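Alginate lyase, family PL7 (Zobellia galactanivorans, PDB 4BE3) cleaves the brown-algal polysaccharide alginate by beta-elimination, acting as an exolytic polysaccharide lyase of family PL7. Local coordinates at the interface of chains A and B. Coordinates in Å, arbitrary orientation; residue numbers count along the deposited sequence, not the author numbering. Chains: chain A/B, Alginate lyase, family PL7.

The interface of chains A and B. Residues chain A 79, 306-307; chain B 72.
The amine NZ of B:Lys72 stands beyond the oxygen end of the A:Gly79 carbonyl, raised to one side of its plane, 3.7 Å from A:Gly79 O. The flat groups here are backbone units; the side chains supply none. The amine does not touch the carbonyl directly. Two waters link them. Water 1 lies 2.8 Å from A:Gly79 O and also contacts the lysine amine. Water 2 lies 2.6 Å from B:Lys72 NZ and reaches the same carbonyl oxygen. Water 2 is raised above the carbonyl plane on the same face as the amine. Water 1 sits at the oxygen end with little lift. The carbonyl oxygen, the amine and the two waters close a four-cornered loop of water bridges. If the amine is charged, as is likely for a lysine, it would probably polarise both waters and, through them, the carbonyl. The second flat group is the peptide joining A:Gly306 to A:Ser307. One of its faces is turned obliquely to the lysine, with A:Gly306 O 4.3 Å from B:Lys72 CE.

The lysine chain runs nearly extended from CB to CE, with CG anti to the backbone N (chi1 -171°). It bends only at the end (chi4 -70°), which turns NZ towards the waters. Its methylene groups pass alongside A:Ser307. B:Lys72 CD lies 3.6 Å from A:Ser307 CB. OG of A:Ser307 points away from the lysine, leaving CB as the atom that meets its methylenes. An alanine here would keep neither the methylene packing on A:Ser307 nor the amine, and the two waters would probably lose their anchor on chain B.

The patch is small, hiding 82 Å² in all. The two-fold axis repeats the contact with chains exchanged. The pairing may be a feature of the crystal only. PL7 lyases have a beta-jelly-roll fold. A:Gly79 ends the loop before strand 80-90. A:Ser307 directly follows strand 302-306. B:Lys72 lies in the loop after strand 65-70, the same loop that holds Gly79 in each copy.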
ATOM      1  N   GLY A  79      -0.516  -5.193  -4.132  1.00 26.80           N
ATOM      2  CA  GLY A  79      -1.913  -5.122  -4.764  1.00 25.02           C
ATOM      3  C   GLY A  79      -2.643  -3.868  -4.583  1.00 22.53           C
ATOM      4  O   GLY A  79      -2.147  -2.881  -3.959  1.00 23.65           O
ATOM      5  N   GLY A 306      -9.343   0.614  -3.525  1.00 24.96           N
ATOM      6  CA  GLY A 306      -9.371  -0.329  -2.320  1.00 26.68           C
ATOM      7  C   GLY A 306      -8.235  -1.337  -2.462  1.00 26.23           C
ATOM      8  O   GLY A 306      -7.278  -1.171  -3.256  1.00 22.73           O
ATOM      9  N   SER A 307      -8.291  -2.334  -1.581  1.00 23.95           N
ATOM     10  CA  SER A 307      -7.223  -3.249  -1.572  1.00 26.72           C
ATOM     11  C   SER A 307      -7.586  -4.331  -2.656  1.00 25.94           C
ATOM     12  O   SER A 307      -8.719  -4.630  -2.935  1.00 28.11           O
ATOM     13  CB  SER A 307      -6.973  -3.618  -0.049  1.00 32.40           C
ATOM     14  OG  SER A 307      -7.997  -4.400   0.075  1.00 36.87           O
TER
ATOM     15  N   LYS B  72      -3.399  -5.038   4.703  1.00 21.91           N
ATOM     16  CA  LYS B  72      -2.790  -4.563   3.386  1.00 26.27           C
ATOM     17  C   LYS B  72      -1.291  -4.287   3.586  1.00 25.01           C
ATOM     18  O   LYS B  72      -0.970  -3.391   4.382  1.00 28.19           O
ATOM     19  CB  LYS B  72      -3.445  -3.239   2.919  1.00 25.95           C
ATOM     20  CG  LYS B  72      -3.008  -2.841   1.444  1.00 30.55           C
ATOM     21  CD  LYS B  72      -3.981  -1.795   0.947  1.00 38.54           C
ATOM     22  CE  LYS B  72      -3.958  -1.594  -0.629  1.00 38.18           C
ATOM     23  NZ  LYS B  72      -2.645  -0.955  -0.881  1.00 46.90           N
TER
HETATM   24  O   HOH W   1      -3.051  -0.310  -3.258  1.00 23.90           O
HETATM   25  O   HOH W   2      -0.805  -2.596  -1.662  1.00 30.97           O